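Phosphoglucomutase/phosphomannomutase family protein (Burkholderia thailandensis, PDB 3UW2) probably transfers a phosphoryl group between positions of a phosphosugar, as phosphohexose mutases do, and carries a zinc ion at its metal site. Local coordinates at residues I189-L195 with L372-V378; L213-C219 with G368-L372; T274-I280 with S382-N386. All blocks are in the same frame, centred on the assembly; numbering follows the deposited sequence.

Contact 1 (I189-L195 with L372-V378)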
loop_
_atom_site.group_PDB
_atom_site.type_symbol
_atom_site.label_atom_id
_atom_site.label_comp_id
_atom_site.label_asym_id
_atom_site.label_seq_id
_atom_site.Cartn_x
_atom_site.Cartn_y
_atom_site.Cartn_z
ATOM N N ILE A 189 -6.227 -4.519 20.881
ATOM C CA ILE A 189 -4.898 -4.008 21.162
ATOM C C ILE A 189 -4.908 -3.135 22.418
ATOM O O ILE A 189 -5.625 -2.135 22.515
ATOM C CB ILE A 189 -4.311 -3.224 19.955
ATOM C CG1 ILE A 189 -4.107 -4.136 18.721
ATOM C CG2 ILE A 189 -2.998 -2.576 20.416
ATOM C CD1 ILE A 189 -3.674 -3.373 17.437
ATOM N N LYS A 190 -4.118 -3.524 23.400
ATOM C CA LYS A 190 -4.078 -2.829 24.679
ATOM C C LYS A 190 -2.604 -2.484 24.915
ATOM O O LYS A 190 -1.815 -3.371 25.251
ATOM C CB LYS A 190 -4.626 -3.786 25.762
ATOM C CG LYS A 190 -6.139 -3.710 26.025
ATOM C CD LYS A 190 -7.033 -4.191 24.887
ATOM C CE LYS A 190 -8.468 -4.396 25.346
ATOM N NZ LYS A 190 -9.251 -3.125 25.287
ATOM N N LEU A 191 -2.210 -1.217 24.742
ATOM C CA LEU A 191 -0.783 -0.858 24.914
ATOM C C LEU A 191 -0.249 -1.033 26.348
ATOM O O LEU A 191 -0.898 -0.635 27.303
ATOM C CB LEU A 191 -0.528 0.575 24.459
ATOM C CG LEU A 191 -1.017 0.838 23.028
ATOM C CD1 LEU A 191 -0.619 2.228 22.676
ATOM C CD2 LEU A 191 -0.386 -0.126 22.037
ATOM N N THR A 192 0.962 -1.581 26.462
ATOM C CA THR A 192 1.689 -1.734 27.729
ATOM C C THR A 192 1.805 -0.443 28.500
ATOM O O THR A 192 1.639 -0.452 29.720
ATOM C CB THR A 192 3.056 -2.378 27.506
ATOM O OG1 THR A 192 2.827 -3.674 26.964
ATOM C CG2 THR A 192 3.818 -2.565 28.837
ATOM N N ARG A 193 2.003 0.661 27.776
ATOM C CA ARG A 193 2.181 1.974 28.327
ATOM C C ARG A 193 1.758 2.965 27.236
ATOM O O ARG A 193 1.755 2.607 26.054
ATOM C CB ARG A 193 3.642 2.228 28.759
ATOM C CG ARG A 193 4.687 2.291 27.635
ATOM C CD ARG A 193 6.094 2.536 28.211
ATOM N NE ARG A 193 7.094 2.563 27.152
ATOM C CZ ARG A 193 7.405 3.641 26.423
ATOM N NH1 ARG A 193 6.830 4.796 26.663
ATOM N NH2 ARG A 193 8.308 3.574 25.453
ATOM N N PRO A 194 1.370 4.198 27.620
ATOM C CA PRO A 194 1.181 5.225 26.577
ATOM C C PRO A 194 2.505 5.620 25.958
ATOM O O PRO A 194 3.572 5.558 26.608
ATOM C CB PRO A 194 0.576 6.424 27.322
ATOM C CG PRO A 194 0.727 6.147 28.773
ATOM C CD PRO A 194 0.956 4.664 28.963
ATOM N N LEU A 195 2.445 6.006 24.698
ATOM C CA LEU A 195 3.618 6.418 23.996
ATOM C C LEU A 195 3.243 7.757 23.328
ATOM O O LEU A 195 2.169 7.880 22.716
ATOM C CB LEU A 195 3.897 5.334 22.959
ATOM C CG LEU A 195 5.281 4.804 22.585
ATOM C CD1 LEU A 195 5.249 3.327 22.214
ATOM C CD2 LEU A 195 5.720 5.612 21.370
ATOM N N LEU A 372 2.758 0.161 17.596
ATOM C CA LEU A 372 2.693 0.663 18.989
ATOM C C LEU A 372 2.557 -0.496 20.027
ATOM O O LEU A 372 3.088 -0.426 21.122
ATOM C CB LEU A 372 1.539 1.649 19.150
ATOM C CG LEU A 372 1.520 2.991 18.404
ATOM C CD1 LEU A 372 0.187 3.672 18.567
ATOM C CD2 LEU A 372 2.619 3.835 19.018
ATOM N N GLU A 373 1.806 -1.533 19.707
ATOM C CA GLU A 373 1.673 -2.676 20.614
ATOM C C GLU A 373 3.059 -3.263 20.985
ATOM O O GLU A 373 3.303 -3.624 22.157
ATOM C CB GLU A 373 0.854 -3.766 19.923
ATOM C CG GLU A 373 0.666 -5.030 20.768
ATOM C CD GLU A 373 -0.218 -6.043 20.051
ATOM O OE1 GLU A 373 0.207 -6.674 19.020
ATOM O OE2 GLU A 373 -1.351 -6.184 20.506
ATOM N N ILE A 374 3.922 -3.376 19.974
ATOM C CA ILE A 374 5.267 -3.888 20.139
ATOM C C ILE A 374 6.199 -2.866 20.803
ATOM O O ILE A 374 6.879 -3.210 21.780
ATOM C CB ILE A 374 5.862 -4.336 18.795
ATOM C CG1 ILE A 374 5.047 -5.529 18.213
ATOM C CG2 ILE A 374 7.342 -4.714 18.954
ATOM C CD1 ILE A 374 5.356 -5.885 16.780
ATOM N N LEU A 375 6.251 -1.636 20.264
ATOM C CA LEU A 375 7.123 -0.556 20.769
ATOM C C LEU A 375 6.814 -0.236 22.240
ATOM O O LEU A 375 7.721 0.016 23.045
ATOM C CB LEU A 375 6.928 0.716 19.929
ATOM C CG LEU A 375 7.431 0.625 18.472
ATOM C CD1 LEU A 375 7.333 2.000 17.796
ATOM C CD2 LEU A 375 8.817 0.011 18.366
ATOM N N ALA A 376 5.540 -0.309 22.618
ATOM C CA ALA A 376 5.184 0.028 24.000
ATOM C C ALA A 376 5.757 -0.938 25.049
ATOM O O ALA A 376 5.801 -0.616 26.223
ATOM C CB ALA A 376 3.654 0.201 24.152
ATOM N N ARG A 377 6.205 -2.109 24.634
ATOM C CA ARG A 377 6.856 -3.053 25.585
ATOM C C ARG A 377 8.286 -2.672 25.983
ATOM O O ARG A 377 8.879 -3.332 26.815
ATOM C CB ARG A 377 6.791 -4.493 25.033
ATOM C CG ARG A 377 5.330 -4.903 24.841
ATOM C CD ARG A 377 5.179 -6.144 23.962
ATOM N NE ARG A 377 3.777 -6.600 23.922
ATOM C CZ ARG A 377 3.277 -7.284 22.904
ATOM N NH1 ARG A 377 4.034 -7.534 21.841
ATOM N NH2 ARG A 377 2.016 -7.658 22.913
ATOM N N VAL A 378 8.856 -1.614 25.400
ATOM C CA VAL A 378 10.269 -1.295 25.705
ATOM C C VAL A 378 10.390 0.163 26.130
ATOM O O VAL A 378 9.509 0.966 25.856
ATOM C CB VAL A 378 11.234 -1.610 24.519
ATOM C CG1 VAL A 378 11.190 -3.109 24.158
ATOM C CG2 VAL A 378 10.956 -0.698 23.306
HETATM O O HOH W 1 -2.173 -5.785 22.976
HETATM O O HOH W 2 0.298 -5.580 24.306
HETATM O O HOH W 3 1.926 -3.355 24.296
HETATM O O HOH W 4 2.556 -6.846 26.424
#
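Arg193 reaches along residues 376-378, which follow helix 364-375, and takes hold of the carbonyl of Val378. Its CB leaves the backbone with CG between the backbone N and the carbonyl carbon (chi1 67°), and from there the chain is extended as far as NE. On the way, CG of Arg193 passes 3.4 Å from Ala376 O, and CD lies a little further from the same oxygen. The guanidinium then meets Val378 O edge-on: NE at 3.2 Å from above the carbonyl plane, and NH2 of Arg193 to Val378 O at 2.9 Å within that plane. Two N-H groups thus share one acceptor, while NH1 pairs separately with Glu258 in a salt bridge.

The rest of the contact is largely apolar side chain against helix. Leu191 CD2 lies 3.5 Å from Glu373 N, over the helix backbone, and Leu195 CD1 reaches Leu375 CB at 3.9 Å and also touches Ala376. Waters bridge the more open side; one accepts from Thr192 N and donates to Glu373 O at 2.6 Å, and another joins Lys190 N to Glu373 OE2, a carboxylate oxygen that also pairs with Arg357.

The loop between helix 178-186 and strand 197-200, in domain II, lies against helix 364-375 of domain III and the turn after it, with Pro381 of helix 381-386 beside Arg193 and helix 282-296 touching Ile374 and Arg377.

Contact 2 (L213-C219 with G368-L372)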
loop_
_atom_site.group_PDB
_atom_site.type_symbol
_atom_site.label_atom_id
_atom_site.label_comp_id
_atom_site.label_asym_id
_atom_site.label_seq_id
_atom_site.Cartn_x
_atom_site.Cartn_y
_atom_site.Cartn_z
ATOM N N LEU A 213 -7.964 7.161 16.605
ATOM C CA LEU A 213 -7.512 5.783 16.946
ATOM C C LEU A 213 -6.392 5.784 17.976
ATOM O O LEU A 213 -6.508 5.093 18.993
ATOM C CB LEU A 213 -7.075 4.997 15.686
ATOM C CG LEU A 213 -6.428 3.640 15.888
ATOM C CD1 LEU A 213 -7.486 2.727 16.540
ATOM C CD2 LEU A 213 -5.900 3.030 14.559
ATOM N N PHE A 214 -5.307 6.539 17.718
ATOM C CA PHE A 214 -4.170 6.495 18.615
ATOM C C PHE A 214 -4.491 7.154 19.973
ATOM O O PHE A 214 -3.984 6.720 21.020
ATOM C CB PHE A 214 -2.899 7.045 17.946
ATOM C CG PHE A 214 -2.541 6.338 16.649
ATOM C CD1 PHE A 214 -2.655 4.934 16.518
ATOM C CD2 PHE A 214 -2.070 7.071 15.566
ATOM C CE1 PHE A 214 -2.322 4.263 15.320
ATOM C CE2 PHE A 214 -1.766 6.452 14.349
ATOM C CZ PHE A 214 -1.864 5.037 14.217
ATOM N N LYS A 215 -5.394 8.154 19.987
ATOM C CA LYS A 215 -5.892 8.646 21.297
ATOM C C LYS A 215 -6.674 7.585 22.049
ATOM O O LYS A 215 -6.539 7.472 23.284
ATOM C CB LYS A 215 -6.692 9.971 21.210
ATOM C CG LYS A 215 -5.788 11.146 20.931
ATOM C CD LYS A 215 -6.536 12.469 20.759
ATOM C CE LYS A 215 -5.554 13.562 21.195
ATOM N NZ LYS A 215 -5.994 14.990 21.076
ATOM N N ALA A 216 -7.517 6.858 21.312
ATOM C CA ALA A 216 -8.282 5.747 21.862
ATOM C C ALA A 216 -7.352 4.640 22.424
ATOM O O ALA A 216 -7.718 3.940 23.365
ATOM C CB ALA A 216 -9.180 5.138 20.792
ATOM N N LEU A 217 -6.177 4.459 21.837
ATOM C CA LEU A 217 -5.203 3.501 22.391
ATOM C C LEU A 217 -4.461 4.081 23.625
ATOM O O LEU A 217 -3.717 3.365 24.304
ATOM C CB LEU A 217 -4.200 3.073 21.323
ATOM C CG LEU A 217 -4.853 2.229 20.222
ATOM C CD1 LEU A 217 -3.827 1.944 19.152
ATOM C CD2 LEU A 217 -5.429 0.941 20.796
ATOM N N GLY A 218 -4.649 5.370 23.895
ATOM C CA GLY A 218 -4.080 5.976 25.108
ATOM C C GLY A 218 -2.871 6.840 24.821
ATOM O O GLY A 218 -2.194 7.248 25.738
ATOM N N CYS A 219 -2.572 7.114 23.555
ATOM C CA CYS A 219 -1.382 7.896 23.249
ATOM C C CYS A 219 -1.668 9.385 23.205
ATOM O O CYS A 219 -2.747 9.831 22.729
ATOM C CB CYS A 219 -0.773 7.475 21.928
ATOM S SG CYS A 219 -0.220 5.761 22.024
ATOM N N GLY A 368 0.089 0.967 12.212
ATOM C CA GLY A 368 0.541 1.864 13.266
ATOM C C GLY A 368 0.193 1.301 14.651
ATOM O O GLY A 368 1.005 1.310 15.550
ATOM N N ALA A 369 -1.031 0.819 14.809
ATOM C CA ALA A 369 -1.462 0.283 16.067
ATOM C C ALA A 369 -0.656 -0.976 16.418
ATOM O O ALA A 369 -0.261 -1.157 17.584
ATOM C CB ALA A 369 -2.964 -0.014 16.002
ATOM N N ARG A 370 -0.374 -1.827 15.420
ATOM C CA ARG A 370 0.320 -3.056 15.695
ATOM C C ARG A 370 1.754 -2.699 16.075
ATOM O O ARG A 370 2.352 -3.384 16.885
ATOM C CB ARG A 370 0.308 -4.000 14.478
ATOM C CG ARG A 370 -1.068 -4.681 14.234
ATOM C CD ARG A 370 -1.397 -5.697 15.327
ATOM N NE ARG A 370 -0.525 -6.911 15.209
ATOM C CZ ARG A 370 -0.878 -8.053 14.618
ATOM N NH1 ARG A 370 -2.144 -8.246 14.136
ATOM N NH2 ARG A 370 -0.004 -9.051 14.587
ATOM N N LEU A 371 2.298 -1.639 15.467
ATOM C CA LEU A 371 3.709 -1.222 15.760
ATOM C C LEU A 371 3.737 -0.681 17.219
ATOM O O LEU A 371 4.579 -1.076 18.021
ATOM C CB LEU A 371 4.119 -0.175 14.733
ATOM C CG LEU A 371 5.519 0.426 14.927
ATOM C CD1 LEU A 371 6.538 -0.691 15.059
ATOM C CD2 LEU A 371 5.850 1.349 13.776
ATOM N N LEU A 372 2.758 0.161 17.596
ATOM C CA LEU A 372 2.693 0.663 18.989
ATOM C C LEU A 372 2.557 -0.496 20.027
ATOM O O LEU A 372 3.088 -0.426 21.122
ATOM C CB LEU A 372 1.539 1.649 19.150
ATOM C CG LEU A 372 1.520 2.991 18.404
ATOM C CD1 LEU A 372 0.187 3.672 18.567
ATOM C CD2 LEU A 372 2.619 3.835 19.018
#
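Phe214 and Leu372 cross at about a right angle, and ring carbon CD1 of Phe214 lies 3.7 Å from Leu372 CD1. With CG anti to its carbonyl carbon (chi1 -56°), the phenylalanine reaches from helix 206-216 to the backbone of helix 364-375, where CE1 of Phe214 comes within 3.7 Å of Ala369 N and CZ lies 4.1 Å from Gly368 CA. The approach is close because Gly368 has no side chain: a CB there would point toward helix 206-216 and collide with CZ.

Three residues on, Leu217 points toward helix 364-375 and sets CD1 against Ala369 CB at 3.8 Å; Phe214 CE1 is 4.4 Å from the same methyl. Leu372 CD1 is shared as well, since Cys219 SG lies 4.1 Å from it. Past the Schellman motif, with Gly218 at positive phi and Cys219 N bonded to Phe214 O at 2.9 Å, Cys219 points toward Leu372.

Strand 197-200 lends Leu197 and Val199 to the phenylalanine, and Phe261 packs edge-to-face with it. No hydrogen bond crosses between the two segments. The domain II and domain III segments meet in van der Waals contact, nearly all carbon and sulfur, with ring carbon CE1 also against the backbone N of Ala369, so their fit here probably rests on shape and burial of apolar surface.

Contact 3 (T274-I280 with S382-N386)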
loop_
_atom_site.group_PDB
_atom_site.type_symbol
_atom_site.label_atom_id
_atom_site.label_comp_id
_atom_site.label_asym_id
_atom_site.label_seq_id
_atom_site.Cartn_x
_atom_site.Cartn_y
_atom_site.Cartn_z
ATOM N N THR A 274 12.316 7.393 13.765
ATOM C CA THR A 274 12.772 7.373 15.137
ATOM C C THR A 274 13.014 8.784 15.725
ATOM O O THR A 274 13.024 9.789 15.011
ATOM C CB THR A 274 14.079 6.552 15.303
ATOM O OG1 THR A 274 15.131 7.219 14.604
ATOM C CG2 THR A 274 13.871 5.119 14.726
ATOM N N LYS A 275 13.220 8.810 17.040
ATOM C CA LYS A 275 13.457 9.991 17.821
ATOM C C LYS A 275 14.670 10.744 17.244
ATOM O O LYS A 275 14.639 11.992 17.081
ATOM C CB LYS A 275 13.771 9.547 19.278
ATOM C CG LYS A 275 14.090 10.678 20.287
ATOM C CD LYS A 275 12.846 11.549 20.588
ATOM C CE LYS A 275 13.214 12.712 21.549
ATOM N NZ LYS A 275 12.046 13.660 21.522
ATOM N N ASP A 276 15.733 9.981 16.971
ATOM C CA ASP A 276 16.924 10.528 16.358
ATOM C C ASP A 276 16.856 10.687 14.822
ATOM O O ASP A 276 17.910 10.860 14.176
ATOM C CB ASP A 276 18.178 9.751 16.806
ATOM C CG ASP A 276 18.133 8.244 16.418
ATOM O OD1 ASP A 276 17.065 7.638 16.243
ATOM O OD2 ASP A 276 19.224 7.660 16.321
ATOM N N GLY A 277 15.644 10.673 14.238
ATOM C CA GLY A 277 15.526 11.082 12.843
ATOM C C GLY A 277 15.782 10.019 11.764
ATOM O O GLY A 277 15.999 10.347 10.576
ATOM N N GLN A 278 15.811 8.764 12.164
ATOM C CA GLN A 278 16.056 7.670 11.226
ATOM C C GLN A 278 14.746 7.176 10.633
ATOM O O GLN A 278 13.816 6.821 11.380
ATOM C CB GLN A 278 16.756 6.491 11.927
ATOM C CG GLN A 278 18.116 6.801 12.559
ATOM C CD GLN A 278 18.995 7.561 11.624
ATOM O OE1 GLN A 278 19.266 8.738 11.847
ATOM N NE2 GLN A 278 19.407 6.935 10.547
ATOM N N ILE A 279 14.664 7.130 9.306
ATOM C CA ILE A 279 13.510 6.512 8.662
ATOM C C ILE A 279 13.636 4.962 8.764
ATOM O O ILE A 279 14.658 4.441 8.429
ATOM C CB ILE A 279 13.406 6.907 7.173
ATOM C CG1 ILE A 279 13.308 8.428 7.060
ATOM C CG2 ILE A 279 12.204 6.165 6.530
ATOM C CD1 ILE A 279 13.999 9.004 5.846
ATOM N N ILE A 280 12.615 4.248 9.236
ATOM C CA ILE A 280 12.651 2.763 9.280
ATOM C C ILE A 280 11.877 2.217 8.075
ATOM O O ILE A 280 10.617 2.307 7.998
ATOM C CB ILE A 280 12.095 2.212 10.651
ATOM C CG1 ILE A 280 12.736 2.961 11.829
ATOM C CG2 ILE A 280 12.292 0.679 10.789
ATOM C CD1 ILE A 280 14.244 2.809 11.997
ATOM N N SER A 382 13.018 3.752 19.889
ATOM C CA SER A 382 13.995 4.091 18.838
ATOM C C SER A 382 15.225 3.119 18.815
ATOM O O SER A 382 15.715 2.770 17.732
ATOM C CB SER A 382 14.451 5.564 18.961
ATOM O OG SER A 382 13.314 6.410 18.873
ATOM N N ALA A 383 15.705 2.701 19.990
ATOM C CA ALA A 383 16.832 1.725 20.079
ATOM C C ALA A 383 16.376 0.368 19.485
ATOM O O ALA A 383 17.098 -0.246 18.691
ATOM C CB ALA A 383 17.363 1.585 21.517
ATOM N N LEU A 384 15.158 -0.066 19.831
ATOM C CA LEU A 384 14.554 -1.292 19.262
ATOM C C LEU A 384 14.483 -1.218 17.744
ATOM O O LEU A 384 14.912 -2.131 17.057
ATOM C CB LEU A 384 13.170 -1.561 19.854
ATOM C CG LEU A 384 12.450 -2.883 19.486
ATOM C CD1 LEU A 384 13.203 -4.123 19.977
ATOM C CD2 LEU A 384 11.025 -2.931 19.989
ATOM N N LEU A 385 14.006 -0.106 17.196
ATOM C CA LEU A 385 13.921 0.010 15.731
ATOM C C LEU A 385 15.297 0.130 15.083
ATOM O O LEU A 385 15.585 -0.573 14.118
ATOM C CB LEU A 385 13.095 1.245 15.324
ATOM C CG LEU A 385 11.580 1.124 15.652
ATOM C CD1 LEU A 385 10.972 2.513 15.604
ATOM C CD2 LEU A 385 10.860 0.220 14.669
ATOM N N ASN A 386 16.147 1.000 15.612
ATOM C CA ASN A 386 17.489 1.169 15.032
ATOM C C ASN A 386 18.321 -0.102 15.049
ATOM O O ASN A 386 19.219 -0.261 14.230
ATOM C CB ASN A 386 18.278 2.348 15.648
ATOM C CG ASN A 386 17.690 3.715 15.219
ATOM O OD1 ASN A 386 17.376 3.924 14.033
ATOM N ND2 ASN A 386 17.522 4.637 16.183
#
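A type I beta turn, Thr274 to Gly277, follows the edge strand 270-273 of the domain II sheet and docks on helix 381-386 of domain III. Ser382 OG accepts from Lys275 N at 3.0 Å in a nearly straight bond (167°), which ties the turn backbone to the helix. The lysine ammonium leads away to the carbonyls of Leu252 and Ala257.

Asp276 and Asn386 approach from opposite directions, with carboxylate and amide planes 73° apart. Asn386 ND2 donates a hydrogen bond to the syn lone pair of Asp276 OD1 at 3.0 Å, and that oxygen lies close to the amide plane. The same OD1 also receives the hydroxyl of Thr274, OG1 to OD1 2.6 Å, on its anti side and out of the carboxylate plane. Thr274 OG1 accepts in turn from Gln278 N, so OD1 of the aspartate is held both from its own turn and from the helix. With OG1 set between the backbone N and the carbonyl carbon (chi1 66°), the threonine places CG2 between Leu385 CD1, 4.0 Å away, and the Asn386 amide.

Deeper in, Ile280 and Leu385 pack together, with Ile280 CD1 3.9 Å from Leu385 CB; Ile259 of strand 259-263 adjoins the leucine too. On the more exposed side the amide oxygen of Asn386 rests on the aliphatic part of Gln278, OD1 to CG 3.3 Å.

In the fold
All three contacts join domain II to domain III, and they differ in depth. Contact 2 is the buried one, without a hydrogen bond between its segments and mostly apolar; the side chain of Phe214 is about 12 Å from that of Asp264, a zinc ligand. Contacts 1 and 3 are partly exposed and add polar bonds to an apolar base. Contacts 1 and 2 both use helix 364-375 and share Leu372, and they touch where Leu191 meets Cys219. Contact 3 uses the next helix, 381-386, which packs on Leu375 of contact 1. The polar work falls to an arginine and bridging waters that reach Glu373 in contact 1; in contact 3 to a serine accepting a backbone N-H and an asparagine-aspartate bond.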